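Local coordinates for pheromone response PrgU-like domain-containing protein (Enterococcus faecalis, PDB 2GMQ) that is of unknown function but, as a plasmid-encoded member of the PrgU family, probably takes part in the enterococcal pheromone response, at the interface of chains A and B and the interface of chains A and C. Coordinates in Å, arbitrary orientation; residue numbers count along the deposited sequence, not the author numbering. Chains: chain A/B/C, Hypothetical protein EF0006.

Contact 1: the interface of chains A and B. Residues chain A 29-31, 105; chain B 105-106, 109-110.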
# COMPACT_ATOMS: atom_id res chain seq x y z
N GLY A 29 -17.10 -4.15 17.25
CA GLY A 29 -17.94 -4.65 16.17
C GLY A 29 -17.55 -4.25 14.76
O GLY A 29 -18.37 -4.38 13.87
N ASN A 30 -16.30 -3.83 14.55
CA ASN A 30 -15.73 -3.35 13.29
C ASN A 30 -16.33 -2.06 12.83
O ASN A 30 -15.72 -1.40 12.04
CB ASN A 30 -15.94 -4.37 12.14
CG ASN A 30 -15.28 -5.66 12.43
OD1 ASN A 30 -14.17 -5.68 12.95
ND2 ASN A 30 -15.96 -6.73 12.15
N THR A 31 -17.51 -1.67 13.33
CA THR A 31 -18.14 -0.44 12.79
C THR A 31 -18.48 0.58 13.89
O THR A 31 -19.07 1.67 13.58
CB THR A 31 -19.49 -0.79 12.05
OG1 THR A 31 -20.43 -1.45 12.93
CG2 THR A 31 -19.24 -1.66 10.87
N ARG A 105 -16.87 4.54 13.62
CA ARG A 105 -16.09 4.26 12.40
C ARG A 105 -16.62 5.19 11.27
O ARG A 105 -15.81 5.63 10.46
CB ARG A 105 -16.17 2.78 11.98
CG ARG A 105 -15.17 2.53 10.87
CD ARG A 105 -14.92 1.09 10.70
NE ARG A 105 -13.91 0.88 9.67
CZ ARG A 105 -13.41 -0.28 9.46
NH1 ARG A 105 -13.82 -1.25 10.26
NH2 ARG A 105 -12.48 -0.47 8.52
N ARG B 105 -20.97 -3.53 6.41
CA ARG B 105 -19.50 -3.35 6.51
C ARG B 105 -18.91 -4.25 7.58
O ARG B 105 -17.80 -4.76 7.36
CB ARG B 105 -19.12 -1.88 6.74
CG ARG B 105 -17.59 -1.70 6.57
CD ARG B 105 -17.23 -0.21 6.59
NE ARG B 105 -15.83 -0.16 6.23
CZ ARG B 105 -15.27 0.88 5.76
NH1 ARG B 105 -15.99 1.95 5.58
NH2 ARG B 105 -13.97 0.82 5.48
N GLY B 106 -19.63 -4.45 8.73
CA GLY B 106 -19.02 -5.19 9.87
C GLY B 106 -18.73 -6.63 9.47
O GLY B 106 -17.62 -7.11 9.66
N GLU B 109 -15.90 -6.90 6.90
CA GLU B 109 -14.59 -6.75 7.60
C GLU B 109 -14.26 -8.04 8.34
O GLU B 109 -13.12 -8.44 8.38
CB GLU B 109 -14.62 -5.56 8.58
CG GLU B 109 -14.84 -4.15 7.99
CD GLU B 109 -14.15 -3.86 6.65
OE1 GLU B 109 -13.77 -2.71 6.37
OE2 GLU B 109 -14.00 -4.77 5.83
N GLU B 110 -15.27 -8.64 8.99
CA GLU B 110 -15.08 -9.90 9.76
C GLU B 110 -14.53 -10.96 8.76
O GLU B 110 -13.51 -11.63 9.06
CB GLU B 110 -16.39 -10.44 10.28
CG GLU B 110 -16.83 -9.96 11.62
CD GLU B 110 -15.97 -10.50 12.71
OE1 GLU B 110 -15.92 -11.77 12.89
OE2 GLU B 110 -15.34 -9.65 13.39
O HOH W 1 -12.71 -8.29 12.57
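A:Asn30 points its carboxamide at the first turns of helix 105-112 of chain B, where B:Gly106 and B:Glu110 meet it, and with 60 Å² hidden it gives up more surface than any other residue of this patch. Its CG lies anti to the carbonyl carbon (chi1 -61°), which swings the amide toward the partner helix. From there ND2 donates to the carboxylate OE2 of B:Glu110 over 3.2 Å, using the anti lone pair of that oxygen, while a weaker, more bent bond goes to the backbone O of B:Gly106 at 3.0 Å. The amide and carboxylate planes are nearly coplanar, 26° apart. A water bridges the same pair, 3.0 Å from the amide OD1 of A:Asn30 and in contact with OE2 of B:Glu110, so that OE2 is linked to ND2 directly and to OD1 through water.

A:Arg105, with 48 Å² hidden, works on the other flank. Its chain is extended from CG to NE, and NH1 holds the backbone O of A:Asn30 at 2.6 Å, in the guanidinium plane. Its NH2 forms a long salt bridge to OE1 of B:Glu109 at 3.4 Å. A:Arg105 thus touches the partner itself while bracing the asparagine backbone. The same glutamate oxygen also takes the NE of B:Arg105, which approaches from above the carboxylate plane, 47° out of it. The two arginine side chains cross at about a right angle, but their guanidinium planes are only moderately inclined, with each NE over the rim of the other's face; the shared glutamate probably offsets their mutual repulsion.

B:Gly106, lacking a side chain, lets A:Thr31 come close to the helix backbone, its methyl CG2 3.7 Å from the glycine CA. This patch of a two-fold symmetric interface between identical subunits, repeated with the chains exchanged, joins the 3-10 turn 28-30, the following loop and the first residue of helix 105-112 of chain A to the first turns of the same C-terminal helix of chain B.

Contact 2: the interface of chains A and C. Residues chain A 16-19, 43, 52, 67; chain C 43, 46, 49-50, 52.
The methyl CB of A:Ala17 rests 3.8 Å from CB of C:Tyr49, and CD1 of A:Ile67 reaches the CD2-CE2 side of the tyrosine ring, giving this junction between two PrgU-family subunits a small apolar centre. Strand 15-19 of chain A here lies against helix 41-50 of chain C.

Beside the alanine, C:Asn50 reads the strand backbone with both ends of its amide. OD1 accepts from N of A:Ala17 at 2.8 Å in an almost straight bond (178° at H), and ND2 returns a bond to O of the same residue at 2.9 Å; both bonds fall on carbonyl lone pairs, which should fix the amide's rotation.

One helical turn earlier, C:Glu46 hides 66 Å². Its CG is anti to the backbone N (chi1 -165°) and the chain bends at chi2, carrying the carboxylate to A:Gln19 and A:Arg43. OE1 receives N of A:Gln19 on its anti lone pair at 2.8 Å and NH1 of A:Arg43 on its syn lone pair, while NH2 of A:Arg43 bonds OE2 at 2.8 Å, an end-on, two-nitrogen grip.

Farther out, A:Arg43 and C:Arg43 stack face to face, their CZ atoms 3.4 Å apart and planes 22° apart. The carboxylate probably eases this pairing of like charges. A:Gln52 and C:Gln52 each accept a hydrogen bond from the arginine of their own chain, which probably helps to hold it; OE1 of A:Gln52 lies 3.1 Å from NH2 of A:Arg43.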
# COMPACT_ATOMS: atom_id res chain seq x y z
N ILE A 16 0.63 13.77 21.23
CA ILE A 16 1.55 13.30 20.22
C ILE A 16 0.75 13.03 18.95
O ILE A 16 -0.39 12.47 19.05
CB ILE A 16 2.32 12.03 20.68
CG1 ILE A 16 3.26 11.61 19.52
CG2 ILE A 16 1.35 10.84 20.84
CD1 ILE A 16 4.37 10.57 19.88
N ALA A 17 1.28 13.47 17.79
CA ALA A 17 0.60 13.22 16.53
C ALA A 17 1.16 11.88 16.00
O ALA A 17 2.39 11.64 16.06
CB ALA A 17 0.90 14.32 15.53
N ILE A 18 0.27 11.01 15.52
CA ILE A 18 0.72 9.83 14.78
C ILE A 18 -0.08 9.69 13.51
O ILE A 18 -1.35 9.85 13.53
CB ILE A 18 0.56 8.59 15.69
CG1 ILE A 18 1.19 8.77 17.06
CG2 ILE A 18 1.02 7.32 14.96
CD1 ILE A 18 1.14 7.55 17.97
N GLN A 19 0.59 9.50 12.37
CA GLN A 19 -0.10 9.26 11.10
C GLN A 19 -0.91 7.98 11.17
O GLN A 19 -0.51 6.97 11.71
CB GLN A 19 0.83 9.27 9.88
CG GLN A 19 2.03 8.38 10.02
CD GLN A 19 2.98 8.46 8.83
OE1 GLN A 19 2.74 9.18 7.84
NE2 GLN A 19 3.98 7.57 8.84
N ARG A 43 6.94 1.12 12.53
CA ARG A 43 6.90 2.42 13.25
C ARG A 43 7.35 2.18 14.71
O ARG A 43 8.06 3.00 15.27
CB ARG A 43 5.53 3.10 13.19
CG ARG A 43 5.62 4.58 13.88
CD ARG A 43 6.68 5.46 13.16
NE ARG A 43 6.84 6.75 13.84
CZ ARG A 43 5.99 7.80 13.72
NH1 ARG A 43 4.89 7.69 13.00
NH2 ARG A 43 6.21 8.92 14.43
N GLN A 52 10.92 7.90 20.94
CA GLN A 52 9.85 8.86 20.70
C GLN A 52 8.73 8.56 21.69
O GLN A 52 8.23 9.45 22.37
CB GLN A 52 9.40 8.82 19.25
CG GLN A 52 8.23 9.79 19.14
CD GLN A 52 7.86 10.04 17.72
OE1 GLN A 52 8.06 9.20 16.89
NE2 GLN A 52 7.33 11.23 17.45
N ILE A 67 -3.26 11.74 12.11
CA ILE A 67 -3.00 12.49 10.86
C ILE A 67 -3.24 11.63 9.63
O ILE A 67 -2.68 10.50 9.53
CB ILE A 67 -1.41 12.89 10.79
CG1 ILE A 67 -0.89 13.59 12.08
CG2 ILE A 67 -1.17 13.74 9.52
CD1 ILE A 67 -1.90 14.83 12.39
N ARG C 43 3.85 12.05 6.82
CA ARG C 43 4.87 11.96 7.88
C ARG C 43 5.40 13.40 8.16
O ARG C 43 5.64 13.74 9.31
CB ARG C 43 6.02 11.01 7.53
CG ARG C 43 7.03 10.87 8.81
CD ARG C 43 6.26 10.35 10.06
NE ARG C 43 7.14 10.32 11.24
CZ ARG C 43 8.07 9.37 11.50
NH1 ARG C 43 8.29 8.40 10.63
NH2 ARG C 43 8.85 9.47 12.58
N GLU C 46 2.95 15.11 10.42
CA GLU C 46 3.13 14.56 11.76
C GLU C 46 4.37 15.15 12.44
O GLU C 46 4.23 15.54 13.59
CB GLU C 46 3.23 13.02 11.65
CG GLU C 46 3.07 12.32 12.97
CD GLU C 46 3.93 11.06 12.97
OE1 GLU C 46 3.31 10.00 12.76
OE2 GLU C 46 5.18 11.17 13.19
N TYR C 49 3.77 18.69 13.70
CA TYR C 49 2.98 18.82 14.93
C TYR C 49 3.86 18.46 16.13
O TYR C 49 3.72 19.14 17.17
CB TYR C 49 1.72 17.97 14.95
CG TYR C 49 0.59 18.53 14.13
CD1 TYR C 49 -0.16 19.59 14.62
CD2 TYR C 49 0.29 18.05 12.86
CE1 TYR C 49 -1.24 20.09 13.87
CE2 TYR C 49 -0.78 18.55 12.11
CZ TYR C 49 -1.51 19.58 12.62
OH TYR C 49 -2.60 20.14 11.97
N ASN C 50 4.73 17.44 15.97
CA ASN C 50 5.54 16.94 17.06
C ASN C 50 6.86 17.70 17.22
O ASN C 50 7.56 17.46 18.21
CB ASN C 50 5.85 15.43 16.95
CG ASN C 50 4.60 14.55 17.07
OD1 ASN C 50 3.64 14.90 17.80
ND2 ASN C 50 4.62 13.39 16.39
N GLN C 52 9.44 16.97 15.59
CA GLN C 52 10.40 15.87 15.62
C GLN C 52 11.62 16.29 14.81
O GLN C 52 12.76 16.17 15.27
CB GLN C 52 9.76 14.59 15.13
CG GLN C 52 10.87 13.53 15.12
CD GLN C 52 10.32 12.17 14.90
OE1 GLN C 52 9.31 12.02 14.27
NE2 GLN C 52 11.00 11.16 15.45

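About 26 Å separates the centres of the C-alpha atoms of contact 1 and contact 2, and the two draw on different residues of chain A. Contact 1 takes the 3-10 turn 28-30 and C-terminal helix 105-112, whereas contact 2 takes strands 15-19 and 63-68 with helix 41-50. Chain A contacts B and C at once through these separate surfaces, and each interface is two-fold symmetric. In both, arginines from the two copies come together beside glutamates. Such separate surfaces could build the deposited tetramer, although the structure alone does not show which interface, if either, forms in the cell.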